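Local coordinates for PLP-Dependent L-Arginine Hydroxylase MppP (Streptomyces wadayamensis, PDB 6C92), which hydroxylates L-arginine with the help of pyridoxal 5'-phosphate and also gives 2-ketoarginine as a product, at the interface of chains A and B. Residues are numbered along the deposited sequence; one frame, centred on the assembly and turned at random. Chains: chain A, PLP-Dependent L-Arginine Hydroxylase MppP; chain B, PLP-Dependent L-Arginine Hydroxylase MppP.

Contact 1 and contact 2 lie side by side in one dimer interface, the centres of their C-alpha atoms about 13 Å apart. A:Leu121 belongs to both, and helices 90-102 and 116-124 of chain A and 243-250 of chain B run through both. In contact 2 equivalent elements of the two identical chains meet around an approximate twofold axis: Glu95 meets its counterpart, while Arg99 grips Glu95 and Leu121 packs on Ile250, each pair occurring twice. In contact 1 the N-terminal segment of chain A reaches over chain B. Such dimers are usual among PLP-dependent aminotransferases, so the pairing is probably biological.

Contact 1: the interface of chains A and B. Residues chain A 10, 12-13, 15-16, 91, 117, 120-121; chain B 245, 247-249, 251-252.
Helix 243-250 of chain B ends here, its last turns in helical torsions and B:Leu251 breaking out to an extended backbone (phi -154°, psi 151°), while chain A supplies the short helix 11-16 and helix 116-124. In this aminotransferase-family dimer, the N-terminal segment of one chain thus clasps the other. A:Asn10 is the hub. Its CG sits between backbone N and carbonyl carbon, the crowded position (chi1 52°), and its amide ND2 gives two bonds: one to the B:Ser248 hydroxyl OG at 3.0 Å, nearly straight and in the amide plane, the other to B:Asp249 OD1 at 2.8 Å, more bent and reaching that oxygen from above the carboxylate plane. OD1 of A:Asn10 takes the backbone N of A:Gln13 almost along its C=O axis, which settles which way the amide is flipped. B:Ser248 OG passes its own hydrogen back to B:Lys245 O, on a lone pair, so it is oriented to accept from A:Asn10. B:Asp249 OD1 also accepts from B:Lys245 NZ at 2.9 Å, on its syn lone pair. That amine, though poorly ordered, forms a longer salt bridge to A:Asp120 OD2 and may relieve repulsion between the two carboxylates. One water bridges those carboxylates, 2.7 Å from both B:Asp249 OD1 and A:Asp120 OD2; a second ties B:Asp249 OD2 to the backbone carbonyl of A:Asp120. The backbone O of B:Asp249 receives A:Asn117 ND2 at 2.9 Å, nearly along its C=O axis, and the same ND2 also donates to A:Ser91 OG. A:Tyr16, CG beside the backbone N, points its phenol OH at B:Leu251 O, 2.9 Å away and in the carbonyl plane. The side chains of A:Tyr16 and B:Leu252 run past each other in opposite directions, with the B:Leu252 carbonyl carbon at the ring edge, in its plane; B:Leu252 CD1 lies 3.7 Å from A:Tyr16 CD1.

Contact 2: the interface of chains A and B. Residues chain A 95, 99, 121, 125, 250; chain B 95, 99, 121, 125, 250.
Helix 90-102 of chain A and its counterpart 90-101 of chain B face each other here in the aminotransferase-type dimer, and two reciprocal Arg-Glu salt bridges cross between them. Both glutamates have CG anti to the backbone N and bend at chi2, which brings their carboxylates tip to tip with planes 75° apart. Their OE2 atoms, A:Glu95 OE2 and B:Glu95 OE2, stand 2.5 Å from each other. Two bare carboxylates would repel at that spacing, so a proton is probably shared between them, although the model does not show it. Each glutamate is also gripped side-on by the opposite arginine. A:Arg99 NE meets B:Glu95 OE2 at 2.9 Å, almost straight, in the guanidinium plane and on the syn lone pair, while its NH2 takes B:Glu95 OE1 from above the carboxylate plane. B:Arg99 does the same in return with NE on A:Glu95 OE2 and NH1 on A:Glu95 OE1, the latter 2.9 Å long. The two arginines reach the same end by different routes: B:Arg99 has CG anti to the backbone N (chi1 -171°), in A:Arg99 CG is swung away from anti (chi1 -88°), and the bends at chi2 and chi3 have the opposite sense. Each Asn125 ND2 reaches OE1 of its own chain's Glu95 from above the carboxylate plane, giving that oxygen a second donor; A:Asn125 ND2 bonds A:Glu95 OE1 at 3.2 Å and A:Leu121 O at 2.8 Å. A:Asn125 ND2 also lies over one face of the B:Arg99 guanidinium. A:Ile250 CG1 packs against B:Leu121 CD2 at 3.9 Å. A water links A:Asn125 OD1, 2.9 Å away, to B:Asn125 OD1.

Contact 1: the interface of chains A and B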
# COMPACT_ATOMS: atom_id res chain seq x y z
N ASN A 10 -12.10 2.23 -15.42
CA ASN A 10 -12.49 3.01 -14.25
C ASN A 10 -11.84 4.38 -14.43
O ASN A 10 -11.14 4.62 -15.42
CB ASN A 10 -12.06 2.32 -12.96
CG ASN A 10 -10.59 1.94 -12.99
OD1 ASN A 10 -9.78 2.65 -13.58
ND2 ASN A 10 -10.24 0.80 -12.37
N THR A 12 -9.41 5.65 -12.72
CA THR A 12 -7.96 5.56 -12.64
C THR A 12 -7.35 5.27 -14.01
O THR A 12 -6.30 5.82 -14.36
CB THR A 12 -7.56 4.49 -11.62
OG1 THR A 12 -8.14 4.82 -10.34
CG2 THR A 12 -6.02 4.42 -11.46
N GLN A 13 -8.03 4.47 -14.83
CA GLN A 13 -7.47 4.17 -16.15
C GLN A 13 -7.51 5.40 -17.06
O GLN A 13 -6.59 5.58 -17.88
CB GLN A 13 -8.20 2.98 -16.79
CG GLN A 13 -7.80 1.66 -16.09
CD GLN A 13 -8.42 0.44 -16.68
OE1 GLN A 13 -8.96 0.48 -17.78
NE2 GLN A 13 -8.35 -0.68 -15.95
N GLU A 15 -6.99 8.28 -15.77
CA GLU A 15 -5.93 9.09 -15.17
C GLU A 15 -4.55 8.63 -15.63
O GLU A 15 -3.64 9.46 -15.72
CB GLU A 15 -6.06 9.06 -13.64
CG GLU A 15 -7.29 9.84 -13.13
CD GLU A 15 -7.49 9.77 -11.61
OE1 GLU A 15 -6.75 9.03 -10.93
OE2 GLU A 15 -8.39 10.47 -11.10
N TYR A 16 -4.38 7.34 -15.94
CA TYR A 16 -3.08 6.87 -16.46
C TYR A 16 -2.70 7.59 -17.74
O TYR A 16 -1.51 7.79 -18.00
CB TYR A 16 -3.09 5.37 -16.75
CG TYR A 16 -3.18 4.48 -15.54
CD1 TYR A 16 -2.49 4.78 -14.37
CD2 TYR A 16 -3.94 3.32 -15.58
CE1 TYR A 16 -2.57 3.94 -13.26
CE2 TYR A 16 -4.02 2.48 -14.48
CZ TYR A 16 -3.34 2.81 -13.32
OH TYR A 16 -3.42 1.99 -12.23
N SER A 91 -6.63 4.16 -0.43
CA SER A 91 -7.18 3.02 -1.16
C SER A 91 -6.79 1.70 -0.50
O SER A 91 -7.56 0.74 -0.55
CB SER A 91 -6.71 3.03 -2.62
OG SER A 91 -7.20 4.15 -3.33
N ASN A 117 -13.38 4.32 -7.31
CA ASN A 117 -12.72 3.14 -6.76
C ASN A 117 -13.30 2.75 -5.40
O ASN A 117 -13.11 1.61 -4.97
CB ASN A 117 -11.19 3.35 -6.69
CG ASN A 117 -10.71 3.89 -5.36
OD1 ASN A 117 -11.40 4.68 -4.72
ND2 ASN A 117 -9.51 3.48 -4.96
N ASP A 120 -15.73 0.41 -6.74
CA ASP A 120 -15.09 -0.75 -7.37
C ASP A 120 -14.38 -1.64 -6.36
O ASP A 120 -14.34 -2.87 -6.53
CB ASP A 120 -14.12 -0.27 -8.46
CG ASP A 120 -14.85 0.30 -9.66
OD1 ASP A 120 -16.07 0.03 -9.79
OD2 ASP A 120 -14.22 1.01 -10.45
N LEU A 121 -13.81 -1.07 -5.31
CA LEU A 121 -13.21 -1.90 -4.27
C LEU A 121 -14.28 -2.64 -3.47
O LEU A 121 -14.09 -3.79 -3.09
CB LEU A 121 -12.34 -1.06 -3.34
CG LEU A 121 -11.06 -0.52 -3.96
CD1 LEU A 121 -10.35 0.41 -3.01
CD2 LEU A 121 -10.11 -1.63 -4.35
N LYS B 245 -6.54 -4.69 -13.84
CA LYS B 245 -7.73 -3.96 -13.41
C LYS B 245 -7.73 -3.76 -11.90
O LYS B 245 -7.99 -2.65 -11.42
CB LYS B 245 -8.98 -4.69 -13.89
CG LYS B 245 -10.33 -4.28 -13.24
CD LYS B 245 -10.87 -2.94 -13.70
CE LYS B 245 -12.28 -2.71 -13.14
NZ LYS B 245 -12.41 -1.50 -12.26
N TYR B 247 -5.14 -3.84 -9.83
CA TYR B 247 -4.08 -2.85 -9.57
C TYR B 247 -4.61 -1.43 -9.71
O TYR B 247 -4.42 -0.58 -8.83
CB TYR B 247 -2.90 -3.08 -10.51
CG TYR B 247 -1.82 -2.03 -10.42
CD1 TYR B 247 -1.89 -0.86 -11.16
CD2 TYR B 247 -0.72 -2.23 -9.59
CE1 TYR B 247 -0.89 0.11 -11.07
CE2 TYR B 247 0.28 -1.28 -9.49
CZ TYR B 247 0.20 -0.11 -10.23
OH TYR B 247 1.19 0.85 -10.13
N SER B 248 -5.33 -1.16 -10.80
CA SER B 248 -5.80 0.20 -11.04
C SER B 248 -6.92 0.60 -10.07
O SER B 248 -7.13 1.80 -9.86
CB SER B 248 -6.26 0.35 -12.50
OG SER B 248 -7.51 -0.27 -12.75
N ASP B 249 -7.64 -0.36 -9.48
CA ASP B 249 -8.59 -0.02 -8.43
C ASP B 249 -7.87 0.44 -7.18
O ASP B 249 -8.40 1.28 -6.44
CB ASP B 249 -9.48 -1.21 -8.07
CG ASP B 249 -10.42 -1.61 -9.19
OD1 ASP B 249 -10.76 -0.75 -10.04
OD2 ASP B 249 -10.84 -2.79 -9.18
N LEU B 251 -4.31 1.64 -6.94
CA LEU B 251 -3.38 2.76 -6.98
C LEU B 251 -3.12 3.23 -8.40
O LEU B 251 -3.25 2.47 -9.37
CB LEU B 251 -2.05 2.42 -6.28
CG LEU B 251 -1.10 1.41 -6.93
CD1 LEU B 251 0.30 1.62 -6.36
CD2 LEU B 251 -1.51 -0.06 -6.75
N LEU B 252 -2.81 4.53 -8.49
CA LEU B 252 -2.37 5.17 -9.72
C LEU B 252 -0.91 4.89 -10.02
O LEU B 252 -0.49 5.01 -11.18
CB LEU B 252 -2.60 6.68 -9.58
CG LEU B 252 -2.39 7.56 -10.82
CD1 LEU B 252 -3.47 7.26 -11.86
CD2 LEU B 252 -2.41 9.02 -10.40
O HOH W 1 -11.67 -4.04 -6.99
O HOH W 2 -11.74 1.78 -9.72

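Contact 2: the interface of chains A and B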
# COMPACT_ATOMS: atom_id res chain seq x y z
N GLU A 95 -9.37 -1.04 0.76
CA GLU A 95 -9.31 -2.47 0.48
C GLU A 95 -9.44 -3.27 1.77
O GLU A 95 -10.14 -4.30 1.82
CB GLU A 95 -8.00 -2.78 -0.25
CG GLU A 95 -7.68 -4.26 -0.49
CD GLU A 95 -8.56 -4.89 -1.56
OE1 GLU A 95 -9.43 -4.19 -2.10
OE2 GLU A 95 -8.34 -6.10 -1.89
N ARG A 99 -12.65 -5.70 2.38
CA ARG A 99 -12.45 -7.11 2.69
C ARG A 99 -13.01 -7.44 4.06
O ARG A 99 -13.55 -8.53 4.26
CB ARG A 99 -10.97 -7.46 2.65
CG ARG A 99 -10.58 -7.86 1.26
CD ARG A 99 -10.15 -9.33 1.20
NE ARG A 99 -8.72 -9.32 1.42
CZ ARG A 99 -8.09 -9.87 2.44
NH1 ARG A 99 -8.72 -10.59 3.36
NH2 ARG A 99 -6.78 -9.73 2.47
N LEU A 121 -13.81 -1.07 -5.31
CA LEU A 121 -13.21 -1.90 -4.27
C LEU A 121 -14.28 -2.64 -3.47
O LEU A 121 -14.09 -3.79 -3.09
CB LEU A 121 -12.34 -1.06 -3.34
CG LEU A 121 -11.06 -0.52 -3.96
CD1 LEU A 121 -10.35 0.41 -3.01
CD2 LEU A 121 -10.11 -1.63 -4.35
N ASN A 125 -14.87 -6.90 -3.82
CA ASN A 125 -14.84 -7.76 -2.65
C ASN A 125 -16.19 -8.37 -2.33
O ASN A 125 -16.38 -8.89 -1.23
CB ASN A 125 -14.31 -6.96 -1.47
CG ASN A 125 -12.80 -6.83 -1.51
OD1 ASN A 125 -12.10 -7.80 -1.23
ND2 ASN A 125 -12.30 -5.67 -1.93
N ILE A 250 -1.56 -7.26 5.57
CA ILE A 250 -1.03 -6.47 4.48
C ILE A 250 0.25 -5.76 4.87
O ILE A 250 1.17 -5.67 4.06
CB ILE A 250 -2.09 -5.50 3.94
CG1 ILE A 250 -3.19 -6.34 3.26
CG2 ILE A 250 -1.48 -4.53 2.95
CD1 ILE A 250 -4.38 -5.56 2.83
N GLU B 95 -1.86 -9.03 -2.43
CA GLU B 95 -3.30 -8.81 -2.33
C GLU B 95 -3.92 -8.72 -3.72
O GLU B 95 -4.98 -9.31 -3.98
CB GLU B 95 -3.60 -7.55 -1.54
CG GLU B 95 -5.09 -7.12 -1.49
CD GLU B 95 -5.96 -8.02 -0.62
OE1 GLU B 95 -5.44 -9.03 -0.09
OE2 GLU B 95 -7.18 -7.74 -0.48
N ARG B 99 -6.62 -11.52 -4.95
CA ARG B 99 -7.97 -11.19 -5.37
C ARG B 99 -8.16 -11.51 -6.85
O ARG B 99 -9.25 -11.93 -7.26
CB ARG B 99 -8.29 -9.72 -5.04
CG ARG B 99 -9.76 -9.41 -5.28
CD ARG B 99 -10.37 -8.61 -4.18
NE ARG B 99 -9.98 -7.22 -4.15
CZ ARG B 99 -10.34 -6.31 -5.05
NH1 ARG B 99 -9.94 -5.07 -4.86
NH2 ARG B 99 -11.08 -6.65 -6.12
N LEU B 121 -3.30 -13.88 2.93
CA LEU B 121 -3.91 -13.12 1.85
C LEU B 121 -4.63 -14.02 0.86
O LEU B 121 -5.72 -13.68 0.37
CB LEU B 121 -2.86 -12.28 1.14
CG LEU B 121 -2.30 -11.14 1.99
CD1 LEU B 121 -1.15 -10.41 1.29
CD2 LEU B 121 -3.35 -10.13 2.38
N ASN B 125 -8.85 -14.20 0.56
CA ASN B 125 -9.55 -13.95 -0.69
C ASN B 125 -10.27 -15.19 -1.21
O ASN B 125 -10.68 -15.20 -2.37
CB ASN B 125 -8.57 -13.41 -1.73
CG ASN B 125 -8.28 -11.95 -1.52
OD1 ASN B 125 -9.08 -11.09 -1.91
ND2 ASN B 125 -7.15 -11.64 -0.88
N ILE B 250 -6.66 -0.07 -6.93
CA ILE B 250 -5.95 0.25 -5.68
C ILE B 250 -5.04 1.46 -5.83
O ILE B 250 -4.96 2.28 -4.91
CB ILE B 250 -5.18 -0.98 -5.17
CG1 ILE B 250 -6.19 -2.05 -4.68
CG2 ILE B 250 -4.25 -0.63 -4.00
CD1 ILE B 250 -5.62 -3.36 -4.42
O HOH W 3 -12.25 -10.69 -1.53